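Local coordinates for 2L protein (Yaba-like disease virus, PDB 3IT8) that binds host tumour necrosis factor, using a scaffold related to MHC class I molecules, and so probably blunts the antiviral response, at residues 3-8 and 21-26; 28-33 and 48-53; 55-60 and 167-172. All coordinates share one frame; numbering follows the deposited sequence.

All three contacts lie in the MHC-like N-terminal region and follow one another along the chain without nesting. Contact 1 pairs strands 2-10 and 18-25 in the eight-stranded antiparallel sheet. Contact 2, centred about 10 Å away, starts from the next strand, 28-36, and reaches the loop after strand 41-47. Contact 3 takes up the continuation of that loop, just before helix 61-82, and rests it on helix 148-174; its centre lies about 13 Å from that of contact 1 and 11 Å from that of contact 2. Tyr170 connects the three, since its hydroxyl hydrogen-bonds Tyr5 and Asp23 while its ring stacks on Phe51, tying sheet, loop and helix together.

Contact 1 (3-8 and 21-26); sequences LKYNYT and FYDHYN. With NAG (2-acetamido-2-deoxy-beta-D-glucopyranose), chain M.
Phe21 lies between Tyr7 and Tyr5 on one face of the antiparallel hairpin formed by 3-8 and 21-26. Its CG is anti to the backbone N (chi1 167°), and the far end of the ring comes nearer to strand 3-8. Phe21 CB sits 3.9 Å from Asn6 O, and CG is much the same distance from that oxygen. Phe21 CD1 then stands over the centre of the Tyr7 ring, 3.4 Å from Tyr7 CE2, and CE1 approaches Tyr7 CZ; the two rings are inclined obliquely. At the tip, CZ lies over the face of Tyr5, offset toward its rim, in an edge-to-face pair with planes at 77°. Beside it, the Asp23 carboxylate runs alongside Tyr5, Asp23 OD2 lying 3.2 Å from Tyr5 CE1, but OD2 has its hydrogen bonds with the hydroxyls of Tyr170 and Tyr64. Tyr5 OH also hydrogen-bonds Tyr170, and Tyr7 OH hydrogen-bonds Tyr64 O. Beneath these side chains, Lys4 pairs with His24 (Lys4 N to His24 O, 2.8 Å) and Asn6 with Tyr22 (Asn6 N to Tyr22 O, 3.0 Å). The other face carries sugar: Asn6 ND2 is covalently bonded to C1 of the N-acetylglucosamine, and Lys4 NZ donates to its O7 at 2.9 Å. The hairpin thus has two chemistries, an aromatic face under the helices, where two tyrosine hydroxyls meet OD2 of buried Asp23 and would be expected to stabilise its charge, and a glycosylated face where lysine holds the acetamide.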
loop_
_atom_site.group_PDB
_atom_site.type_symbol
_atom_site.label_atom_id
_atom_site.label_comp_id
_atom_site.label_asym_id
_atom_site.label_seq_id
_atom_site.Cartn_x
_atom_site.Cartn_y
_atom_site.Cartn_z
ATOM N N LEU D 3 -10.974 -33.667 1.406
ATOM C CA LEU D 3 -12.405 -33.577 1.120
ATOM C C LEU D 3 -12.633 -34.157 -0.293
ATOM O O LEU D 3 -12.130 -33.624 -1.281
ATOM C CB LEU D 3 -12.902 -32.134 1.199
ATOM C CG LEU D 3 -14.432 -32.000 1.036
ATOM C CD1 LEU D 3 -15.166 -32.874 2.040
ATOM C CD2 LEU D 3 -14.850 -30.557 1.242
ATOM N N LYS D 4 -13.369 -35.262 -0.387
ATOM C CA LYS D 4 -13.608 -35.887 -1.685
ATOM C C LYS D 4 -15.083 -36.101 -2.018
ATOM O O LYS D 4 -15.839 -36.594 -1.188
ATOM C CB LYS D 4 -12.876 -37.234 -1.754
ATOM C CG LYS D 4 -12.991 -37.908 -3.101
ATOM C CD LYS D 4 -12.242 -39.232 -3.174
ATOM C CE LYS D 4 -12.923 -40.335 -2.386
ATOM N NZ LYS D 4 -12.263 -41.666 -2.596
ATOM N N TYR D 5 -15.480 -35.718 -3.231
ATOM C CA TYR D 5 -16.846 -35.895 -3.731
ATOM C C TYR D 5 -16.800 -36.913 -4.877
ATOM O O TYR D 5 -15.995 -36.782 -5.805
ATOM C CB TYR D 5 -17.400 -34.572 -4.245
ATOM C CG TYR D 5 -17.829 -33.605 -3.164
ATOM C CD1 TYR D 5 -17.585 -33.874 -1.817
ATOM C CD2 TYR D 5 -18.469 -32.408 -3.484
ATOM C CE1 TYR D 5 -17.964 -32.971 -0.811
ATOM C CE2 TYR D 5 -18.846 -31.495 -2.489
ATOM C CZ TYR D 5 -18.589 -31.784 -1.160
ATOM O OH TYR D 5 -18.941 -30.882 -0.186
ATOM N N ASN D 6 -17.652 -37.927 -4.821
ATOM C CA ASN D 6 -17.671 -38.975 -5.840
ATOM C C ASN D 6 -19.093 -39.176 -6.345
ATOM O O ASN D 6 -19.968 -39.575 -5.587
ATOM C CB ASN D 6 -17.123 -40.287 -5.228
ATOM C CG ASN D 6 -17.070 -41.456 -6.214
ATOM O OD1 ASN D 6 -17.500 -41.353 -7.367
ATOM N ND2 ASN D 6 -16.537 -42.578 -5.723
ATOM N N TYR D 7 -19.328 -38.866 -7.610
ATOM C CA TYR D 7 -20.637 -39.072 -8.208
ATOM C C TYR D 7 -20.479 -40.235 -9.182
ATOM O O TYR D 7 -19.574 -40.217 -10.019
ATOM C CB TYR D 7 -21.101 -37.855 -9.007
ATOM C CG TYR D 7 -21.318 -36.597 -8.217
ATOM C CD1 TYR D 7 -20.254 -35.758 -7.907
ATOM C CD2 TYR D 7 -22.599 -36.201 -7.843
ATOM C CE1 TYR D 7 -20.459 -34.545 -7.254
ATOM C CE2 TYR D 7 -22.816 -34.998 -7.189
ATOM C CZ TYR D 7 -21.736 -34.167 -6.901
ATOM O OH TYR D 7 -21.924 -32.941 -6.292
ATOM N N THR D 8 -21.355 -41.233 -9.100
ATOM C CA THR D 8 -21.241 -42.357 -10.011
ATOM C C THR D 8 -22.548 -42.921 -10.556
ATOM O O THR D 8 -23.443 -43.266 -9.785
ATOM C CB THR D 8 -20.483 -43.508 -9.339
ATOM O OG1 THR D 8 -19.250 -43.018 -8.796
ATOM C CG2 THR D 8 -20.185 -44.606 -10.349
ATOM N N PHE D 21 -23.713 -41.028 -4.735
ATOM C CA PHE D 21 -22.840 -39.923 -4.426
ATOM C C PHE D 21 -22.267 -40.133 -3.035
ATOM O O PHE D 21 -22.979 -40.514 -2.111
ATOM C CB PHE D 21 -23.599 -38.613 -4.445
ATOM C CG PHE D 21 -22.824 -37.494 -3.850
ATOM C CD1 PHE D 21 -21.799 -36.888 -4.571
ATOM C CD2 PHE D 21 -23.058 -37.095 -2.533
ATOM C CE1 PHE D 21 -21.013 -35.903 -3.987
ATOM C CE2 PHE D 21 -22.283 -36.114 -1.939
ATOM C CZ PHE D 21 -21.255 -35.515 -2.665
ATOM N N TYR D 22 -20.973 -39.885 -2.888
ATOM C CA TYR D 22 -20.330 -40.027 -1.592
ATOM C C TYR D 22 -19.550 -38.773 -1.268
ATOM O O TYR D 22 -18.869 -38.216 -2.122
ATOM C CB TYR D 22 -19.366 -41.222 -1.560
ATOM C CG TYR D 22 -20.025 -42.576 -1.667
ATOM C CD1 TYR D 22 -19.969 -43.306 -2.856
ATOM C CD2 TYR D 22 -20.713 -43.128 -0.584
ATOM C CE1 TYR D 22 -20.579 -44.552 -2.965
ATOM C CE2 TYR D 22 -21.332 -44.374 -0.684
ATOM C CZ TYR D 22 -21.257 -45.081 -1.877
ATOM O OH TYR D 22 -21.834 -46.330 -1.980
ATOM N N ASP D 23 -19.672 -38.331 -0.023
ATOM C CA ASP D 23 -18.957 -37.167 0.488
ATOM C C ASP D 23 -18.033 -37.712 1.588
ATOM O O ASP D 23 -18.501 -38.194 2.620
ATOM C CB ASP D 23 -19.943 -36.175 1.091
ATOM C CG ASP D 23 -19.275 -34.892 1.541
ATOM O OD1 ASP D 23 -18.101 -34.940 1.946
ATOM O OD2 ASP D 23 -19.927 -33.829 1.513
ATOM N N HIS D 24 -16.727 -37.650 1.369
ATOM C CA HIS D 24 -15.769 -38.151 2.356
ATOM C C HIS D 24 -14.809 -37.088 2.873
ATOM O O HIS D 24 -14.130 -36.408 2.090
ATOM C CB HIS D 24 -14.931 -39.281 1.766
ATOM C CG HIS D 24 -15.660 -40.575 1.628
ATOM N ND1 HIS D 24 -15.960 -41.376 2.705
ATOM C CD2 HIS D 24 -16.111 -41.231 0.533
ATOM C CE1 HIS D 24 -16.562 -42.472 2.284
ATOM N NE2 HIS D 24 -16.665 -42.409 0.969
ATOM N N TYR D 25 -14.763 -36.933 4.192
ATOM C CA TYR D 25 -13.819 -36.009 4.833
ATOM C C TYR D 25 -12.758 -36.964 5.387
ATOM O O TYR D 25 -13.048 -37.744 6.294
ATOM C CB TYR D 25 -14.471 -35.258 5.976
ATOM C CG TYR D 25 -13.484 -34.386 6.681
ATOM C CD1 TYR D 25 -12.942 -33.267 6.050
ATOM C CD2 TYR D 25 -13.029 -34.708 7.955
ATOM C CE1 TYR D 25 -11.965 -32.490 6.669
ATOM C CE2 TYR D 25 -12.051 -33.937 8.585
ATOM C CZ TYR D 25 -11.526 -32.832 7.934
ATOM O OH TYR D 25 -10.558 -32.075 8.548
ATOM N N ASN D 26 -11.539 -36.917 4.850
ATOM C CA ASN D 26 -10.499 -37.864 5.268
ATOM C C ASN D 26 -11.112 -39.201 4.892
ATOM O O ASN D 26 -11.662 -39.329 3.803
ATOM C CB ASN D 26 -10.242 -37.817 6.775
ATOM C CG ASN D 26 -9.457 -36.598 7.191
ATOM O OD1 ASN D 26 -8.920 -35.878 6.353
ATOM N ND2 ASN D 26 -9.372 -36.365 8.494
HETATM C C1 NAG M . -16.614 -43.846 -6.432
HETATM C C2 NAG M . -15.298 -44.607 -6.260
HETATM C C3 NAG M . -15.379 -45.958 -7.002
HETATM C C4 NAG M . -16.574 -46.768 -6.476
HETATM C C5 NAG M . -17.832 -45.903 -6.671
HETATM C C6 NAG M . -19.107 -46.576 -6.193
HETATM C C7 NAG M . -13.412 -43.135 -5.941
HETATM C C8 NAG M . -12.083 -42.654 -6.486
HETATM N N2 NAG M . -14.207 -43.801 -6.775
HETATM O O3 NAG M . -14.179 -46.697 -6.824
HETATM O O4 NAG M . -16.689 -48.025 -7.163
HETATM O O5 NAG M . -17.695 -44.650 -5.945
HETATM O O6 NAG M . -19.231 -46.512 -4.780
HETATM O O7 NAG M . -13.709 -42.899 -4.774
#

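Contact 2 (28-33 and 48-53); sequences QLVTKI and ADWFNI. With NAG (2-acetamido-2-deoxy-beta-D-glucopyranose), chain N.
Val30 meets Phe51 and Trp50 where a classic beta bulge, formed by Val30 and Thr31 opposite Asp23, faces the type I turn Ala48 to Phe51. The tight part centres on the two methyls of Val30. Val30 CG1, anti to the backbone N (chi1 178°), rests over one face of the Phe51 ring, toward its rim and 3.5 Å from Phe51 CD2, a CH-pi contact. Val30 CG2 turns to the indole instead and touches Trp50 CH2 at 3.9 Å. Ala48 CB fits against Leu29 O at 3.6 Å. Tyr170 of helix 148-174 stacks on Phe51 and also touches Val30.

Toward the outside the packing thins. Gln28 CB reaches the edge of the indole near its plane, 4.2 Å from Trp50 CZ2. On the turn, exposed Asp49 is modelled in a salt bridge with Lys177, though its side chain is poorly ordered and its position less certain; just beyond the turn, Asn52 bears an N-linked N-acetylglucosamine on ND2, turned away from the strand. A single backbone hydrogen bond joins strand and turn: Ala48 N donates to Val30 O at 2.9 Å and 165°, with the donor tilted 31° from the carbonyl plane.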
loop_
_atom_site.group_PDB
_atom_site.type_symbol
_atom_site.label_atom_id
_atom_site.label_comp_id
_atom_site.label_asym_id
_atom_site.label_seq_id
_atom_site.Cartn_x
_atom_site.Cartn_y
_atom_site.Cartn_z
ATOM N N GLN D 28 -13.609 -40.476 6.519
ATOM C CA GLN D 28 -14.928 -40.463 7.156
ATOM C C GLN D 28 -16.108 -40.171 6.219
ATOM O O GLN D 28 -16.201 -39.090 5.634
ATOM C CB GLN D 28 -14.966 -39.417 8.268
ATOM C CG GLN D 28 -13.884 -39.541 9.284
ATOM C CD GLN D 28 -13.923 -40.863 10.001
ATOM O OE1 GLN D 28 -13.131 -41.766 9.703
ATOM N NE2 GLN D 28 -14.847 -40.992 10.955
ATOM N N LEU D 29 -17.032 -41.117 6.096
ATOM C CA LEU D 29 -18.178 -40.885 5.243
ATOM C C LEU D 29 -19.020 -39.767 5.868
ATOM O O LEU D 29 -19.325 -39.792 7.052
ATOM C CB LEU D 29 -19.001 -42.163 5.107
ATOM C CG LEU D 29 -20.304 -41.972 4.334
ATOM C CD1 LEU D 29 -19.985 -41.498 2.910
ATOM C CD2 LEU D 29 -21.107 -43.277 4.339
ATOM N N VAL D 30 -19.386 -38.776 5.073
ATOM C CA VAL D 30 -20.188 -37.678 5.578
ATOM C C VAL D 30 -21.608 -37.715 5.016
ATOM O O VAL D 30 -22.572 -37.433 5.729
ATOM C CB VAL D 30 -19.566 -36.335 5.207
ATOM C CG1 VAL D 30 -20.440 -35.199 5.705
ATOM C CG2 VAL D 30 -18.188 -36.234 5.790
ATOM N N THR D 31 -21.731 -38.059 3.736
ATOM C CA THR D 31 -23.028 -38.120 3.086
ATOM C C THR D 31 -23.080 -39.150 1.987
ATOM O O THR D 31 -22.122 -39.301 1.233
ATOM C CB THR D 31 -23.372 -36.787 2.440
ATOM O OG1 THR D 31 -23.576 -35.812 3.455
ATOM C CG2 THR D 31 -24.618 -36.892 1.614
ATOM N N LYS D 32 -24.199 -39.862 1.908
ATOM C CA LYS D 32 -24.403 -40.820 0.838
ATOM C C LYS D 32 -25.744 -40.491 0.235
ATOM O O LYS D 32 -26.719 -40.258 0.957
ATOM C CB LYS D 32 -24.435 -42.259 1.325
ATOM C CG LYS D 32 -24.716 -43.222 0.185
ATOM C CD LYS D 32 -24.826 -44.659 0.643
ATOM C CE LYS D 32 -25.157 -45.565 -0.520
ATOM N NZ LYS D 32 -25.381 -46.966 -0.074
ATOM N N ILE D 33 -25.788 -40.449 -1.089
ATOM C CA ILE D 33 -27.017 -40.164 -1.804
ATOM C C ILE D 33 -27.146 -41.144 -2.956
ATOM O O ILE D 33 -26.157 -41.475 -3.614
ATOM C CB ILE D 33 -27.018 -38.725 -2.353
ATOM C CG1 ILE D 33 -27.110 -37.730 -1.190
ATOM C CG2 ILE D 33 -28.185 -38.541 -3.346
ATOM C CD1 ILE D 33 -26.919 -36.280 -1.622
ATOM N N ALA D 48 -23.435 -38.169 8.382
ATOM C CA ALA D 48 -22.670 -38.251 9.622
ATOM C C ALA D 48 -23.308 -37.361 10.690
ATOM O O ALA D 48 -23.707 -36.227 10.415
ATOM C CB ALA D 48 -21.240 -37.833 9.385
ATOM N N ASP D 49 -23.407 -37.896 11.906
ATOM C CA ASP D 49 -24.004 -37.186 13.035
ATOM C C ASP D 49 -23.288 -35.877 13.389
ATOM O O ASP D 49 -23.915 -34.939 13.867
ATOM C CB ASP D 49 -24.026 -38.107 14.258
ATOM C CG ASP D 49 -22.671 -38.742 14.533
ATOM O OD1 ASP D 49 -22.213 -39.559 13.701
ATOM O OD2 ASP D 49 -22.059 -38.419 15.576
ATOM N N TRP D 50 -21.981 -35.811 13.149
ATOM C CA TRP D 50 -21.216 -34.616 13.485
ATOM C C TRP D 50 -21.250 -33.485 12.470
ATOM O O TRP D 50 -20.787 -32.377 12.753
ATOM C CB TRP D 50 -19.756 -34.971 13.749
ATOM C CG TRP D 50 -19.072 -35.735 12.658
ATOM C CD1 TRP D 50 -18.952 -37.097 12.554
ATOM C CD2 TRP D 50 -18.371 -35.189 11.534
ATOM N NE1 TRP D 50 -18.213 -37.432 11.440
ATOM C CE2 TRP D 50 -17.848 -36.281 10.794
ATOM C CE3 TRP D 50 -18.131 -33.887 11.080
ATOM C CZ2 TRP D 50 -17.104 -36.103 9.627
ATOM C CZ3 TRP D 50 -17.389 -33.712 9.920
ATOM C CH2 TRP D 50 -16.886 -34.813 9.208
ATOM N N PHE D 51 -21.808 -33.750 11.298
ATOM C CA PHE D 51 -21.847 -32.747 10.251
ATOM C C PHE D 51 -23.174 -32.005 10.140
ATOM O O PHE D 51 -24.167 -32.564 9.689
ATOM C CB PHE D 51 -21.511 -33.411 8.915
ATOM C CG PHE D 51 -21.322 -32.441 7.785
ATOM C CD1 PHE D 51 -20.213 -31.597 7.749
ATOM C CD2 PHE D 51 -22.246 -32.374 6.743
ATOM C CE1 PHE D 51 -20.027 -30.703 6.691
ATOM C CE2 PHE D 51 -22.068 -31.482 5.679
ATOM C CZ PHE D 51 -20.956 -30.645 5.655
ATOM N N ASN D 52 -23.199 -30.748 10.563
ATOM C CA ASN D 52 -24.410 -29.932 10.450
ATOM C C ASN D 52 -24.229 -29.180 9.126
ATOM O O ASN D 52 -23.500 -28.189 9.052
ATOM C CB ASN D 52 -24.527 -28.943 11.627
ATOM C CG ASN D 52 -25.630 -27.903 11.419
ATOM O OD1 ASN D 52 -25.537 -27.088 10.514
ATOM N ND2 ASN D 52 -26.687 -27.946 12.229
ATOM N N ILE D 53 -24.881 -29.662 8.074
ATOM C CA ILE D 53 -24.735 -29.049 6.759
ATOM C C ILE D 53 -25.054 -27.558 6.707
ATOM O O ILE D 53 -24.664 -26.867 5.768
ATOM C CB ILE D 53 -25.589 -29.787 5.706
ATOM C CG1 ILE D 53 -24.997 -29.564 4.312
ATOM C CG2 ILE D 53 -27.015 -29.271 5.743
ATOM C CD1 ILE D 53 -25.413 -30.609 3.303
HETATM C C1 NAG N . -26.849 -27.037 13.358
HETATM C C2 NAG N . -27.558 -25.711 12.906
HETATM C C3 NAG N . -28.307 -24.956 14.040
HETATM C C4 NAG N . -29.024 -25.902 14.991
HETATM C C5 NAG N . -27.986 -26.892 15.468
HETATM C C6 NAG N . -28.442 -27.798 16.587
HETATM C C7 NAG N . -26.290 -23.649 12.966
HETATM C C8 NAG N . -25.290 -23.696 14.116
HETATM N N2 NAG N . -26.568 -24.801 12.351
HETATM O O3 NAG N . -29.246 -24.043 13.483
HETATM O O4 NAG N . -29.562 -25.174 16.087
HETATM O O5 NAG N . -27.606 -27.728 14.368
HETATM O O6 NAG N . -27.359 -28.587 17.054
HETATM O O7 NAG N . -26.808 -22.574 12.650
#

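Contact 3 (55-60 and 167-172); sequences RSPHTP and ILDYQK. With NAG (2-acetamido-2-deoxy-beta-D-glucopyranose), chain N.
Ser56 and Asp169 bring the two backbones together, their CA atoms 5.5 Å apart, where a type I turn from Ser56 to Thr59, closed by Thr59 N donating to Ser56 O, lies against helix 148-174. Asp169 carries much of the interface. Its CG is anti to the carbonyl carbon (chi1 -71°) and reaches the loop backbone, 3.6 Å from Arg55 O. The carboxylate oxygen Asp169 OD2 lies 3.6 Å from Pro57 CD, the proline ring crossing the aspartate at about a right angle, and Asp169 OD2 also comes near the plane of the His58 imidazole at its edge, 4.3 Å from His58 CD2. Asp169 CB meanwhile packs against Ser56 OG at 3.7 Å.

One helical position on, Tyr170 reaches the buried side of the turn. Its CE1 approaches Ser56 OG, and Tyr170 OH lies 3.4 Å from Thr59 CG2. Thr59 OG1 lies 3.3 Å from Tyr170 OH, a hydrogen bond that is not settled because the same proton has another acceptor within reach; Ser56 OG is also close to Thr59 OG1, too close in the model to be read with confidence. The firmer partners of Tyr170 OH are Asp23 and Tyr5 on the sheet. Toward solvent, the bent side chain of Arg55 passes the N-acetylglucosamine on Asn52, with Arg55 CG 3.5 Å from the acetamide methyl C8 of the sugar. His58 ND1 hydrogen-bonds an aromatic side chain of another protein chain, placing this edge in an intermolecular interface. The arrangement is that of an MHC-like platform: the segment leading into helix 61-82 docks on helix 148-174, the two helices lying over one eight-stranded sheet.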
loop_
_atom_site.group_PDB
_atom_site.type_symbol
_atom_site.label_atom_id
_atom_site.label_comp_id
_atom_site.label_asym_id
_atom_site.label_seq_id
_atom_site.Cartn_x
_atom_site.Cartn_y
_atom_site.Cartn_z
ATOM N N ARG D 55 -23.922 -25.447 8.782
ATOM C CA ARG D 55 -22.730 -24.743 9.195
ATOM C C ARG D 55 -21.647 -24.835 8.128
ATOM O O ARG D 55 -20.503 -24.438 8.366
ATOM C CB ARG D 55 -22.213 -25.305 10.521
ATOM C CG ARG D 55 -23.021 -24.857 11.729
ATOM C CD ARG D 55 -22.154 -24.766 12.978
ATOM N NE ARG D 55 -21.848 -26.073 13.552
ATOM C CZ ARG D 55 -20.780 -26.329 14.304
ATOM N NH1 ARG D 55 -19.908 -25.364 14.566
ATOM N NH2 ARG D 55 -20.584 -27.548 14.801
ATOM N N SER D 56 -22.003 -25.353 6.949
ATOM C CA SER D 56 -21.040 -25.487 5.853
ATOM C C SER D 56 -21.574 -24.840 4.584
ATOM O O SER D 56 -21.912 -25.509 3.612
ATOM C CB SER D 56 -20.712 -26.955 5.585
ATOM O OG SER D 56 -19.690 -27.051 4.611
ATOM N N PRO D 57 -21.643 -23.514 4.585
ATOM C CA PRO D 57 -22.119 -22.658 3.496
ATOM C C PRO D 57 -21.572 -22.997 2.118
ATOM O O PRO D 57 -22.210 -22.711 1.114
ATOM C CB PRO D 57 -21.664 -21.266 3.926
ATOM C CG PRO D 57 -21.712 -21.350 5.398
ATOM C CD PRO D 57 -21.102 -22.696 5.682
ATOM N N HIS D 58 -20.390 -23.598 2.068
ATOM C CA HIS D 58 -19.768 -23.903 0.796
ATOM C C HIS D 58 -19.936 -25.319 0.302
ATOM O O HIS D 58 -19.327 -25.706 -0.690
ATOM C CB HIS D 58 -18.301 -23.495 0.856
ATOM C CG HIS D 58 -18.114 -22.023 1.048
ATOM N ND1 HIS D 58 -18.423 -21.103 0.067
ATOM C CD2 HIS D 58 -17.719 -21.306 2.125
ATOM C CE1 HIS D 58 -18.225 -19.883 0.534
ATOM N NE2 HIS D 58 -17.799 -19.977 1.781
ATOM N N THR D 59 -20.756 -26.096 1.000
ATOM C CA THR D 59 -21.046 -27.449 0.559
ATOM C C THR D 59 -22.222 -27.189 -0.371
ATOM O O THR D 59 -23.181 -26.542 0.026
ATOM C CB THR D 59 -21.495 -28.344 1.714
ATOM O OG1 THR D 59 -20.431 -28.463 2.666
ATOM C CG2 THR D 59 -21.847 -29.726 1.198
ATOM N N PRO D 60 -22.151 -27.660 -1.627
ATOM C CA PRO D 60 -23.214 -27.474 -2.628
ATOM C C PRO D 60 -24.639 -27.768 -2.137
ATOM O O PRO D 60 -24.871 -28.740 -1.403
ATOM C CB PRO D 60 -22.797 -28.417 -3.751
ATOM C CG PRO D 60 -21.301 -28.455 -3.634
ATOM C CD PRO D 60 -21.080 -28.530 -2.150
ATOM N N ILE D 167 -13.826 -27.329 2.920
ATOM C CA ILE D 167 -13.025 -28.258 3.707
ATOM C C ILE D 167 -12.745 -27.748 5.110
ATOM O O ILE D 167 -12.645 -28.530 6.047
ATOM C CB ILE D 167 -11.679 -28.602 3.017
ATOM C CG1 ILE D 167 -11.035 -29.799 3.713
ATOM C CG2 ILE D 167 -10.724 -27.428 3.103
ATOM C CD1 ILE D 167 -9.831 -30.336 2.993
ATOM N N LEU D 168 -12.639 -26.431 5.256
ATOM C CA LEU D 168 -12.371 -25.838 6.563
ATOM C C LEU D 168 -13.568 -25.947 7.512
ATOM O O LEU D 168 -13.396 -26.048 8.727
ATOM C CB LEU D 168 -11.935 -24.376 6.406
ATOM C CG LEU D 168 -10.601 -24.154 5.662
ATOM C CD1 LEU D 168 -10.289 -22.685 5.607
ATOM C CD2 LEU D 168 -9.465 -24.904 6.347
ATOM N N ASP D 169 -14.780 -25.934 6.965
ATOM C CA ASP D 169 -15.964 -26.075 7.801
ATOM C C ASP D 169 -16.072 -27.522 8.291
ATOM O O ASP D 169 -16.469 -27.774 9.433
ATOM C CB ASP D 169 -17.228 -25.694 7.029
ATOM C CG ASP D 169 -17.323 -24.202 6.758
ATOM O OD1 ASP D 169 -17.037 -23.414 7.690
ATOM O OD2 ASP D 169 -17.698 -23.820 5.621
ATOM N N TYR D 170 -15.719 -28.472 7.428
ATOM C CA TYR D 170 -15.773 -29.874 7.809
ATOM C C TYR D 170 -14.818 -30.090 8.971
ATOM O O TYR D 170 -15.174 -30.702 9.987
ATOM C CB TYR D 170 -15.360 -30.782 6.648
ATOM C CG TYR D 170 -16.413 -30.960 5.566
ATOM C CD1 TYR D 170 -16.728 -29.926 4.689
ATOM C CD2 TYR D 170 -17.073 -32.176 5.398
ATOM C CE1 TYR D 170 -17.663 -30.100 3.671
ATOM C CE2 TYR D 170 -18.010 -32.354 4.381
ATOM C CZ TYR D 170 -18.292 -31.311 3.524
ATOM O OH TYR D 170 -19.185 -31.477 2.496
ATOM N N GLN D 171 -13.601 -29.575 8.812
ATOM C CA GLN D 171 -12.579 -29.712 9.825
ATOM C C GLN D 171 -13.077 -29.242 11.181
ATOM O O GLN D 171 -12.890 -29.934 12.179
ATOM C CB GLN D 171 -11.341 -28.937 9.427
ATOM C CG GLN D 171 -10.256 -29.029 10.452
ATOM C CD GLN D 171 -8.978 -28.391 9.990
ATOM O OE1 GLN D 171 -8.968 -27.230 9.553
ATOM N NE2 GLN D 171 -7.876 -29.142 10.079
ATOM N N LYS D 172 -13.713 -28.072 11.224
ATOM C CA LYS D 172 -14.246 -27.537 12.480
ATOM C C LYS D 172 -15.215 -28.501 13.149
ATOM O O LYS D 172 -15.081 -28.806 14.333
ATOM C CB LYS D 172 -14.988 -26.223 12.255
ATOM C CG LYS D 172 -14.112 -25.025 12.087
ATOM C CD LYS D 172 -14.940 -23.756 12.120
ATOM C CE LYS D 172 -14.052 -22.514 11.961
ATOM N NZ LYS D 172 -14.778 -21.225 12.174
HETATM C C1 NAG N . -26.849 -27.037 13.358
HETATM C C2 NAG N . -27.558 -25.711 12.906
HETATM C C3 NAG N . -28.307 -24.956 14.040
HETATM C C4 NAG N . -29.024 -25.902 14.991
HETATM C C5 NAG N . -27.986 -26.892 15.468
HETATM C C6 NAG N . -28.442 -27.798 16.587
HETATM C C7 NAG N . -26.290 -23.649 12.966
HETATM C C8 NAG N . -25.290 -23.696 14.116
HETATM N N2 NAG N . -26.568 -24.801 12.351
HETATM O O3 NAG N . -29.246 -24.043 13.483
HETATM O O4 NAG N . -29.562 -25.174 16.087
HETATM O O5 NAG N . -27.606 -27.728 14.368
HETATM O O6 NAG N . -27.359 -28.587 17.054
HETATM O O7 NAG N . -26.808 -22.574 12.650
#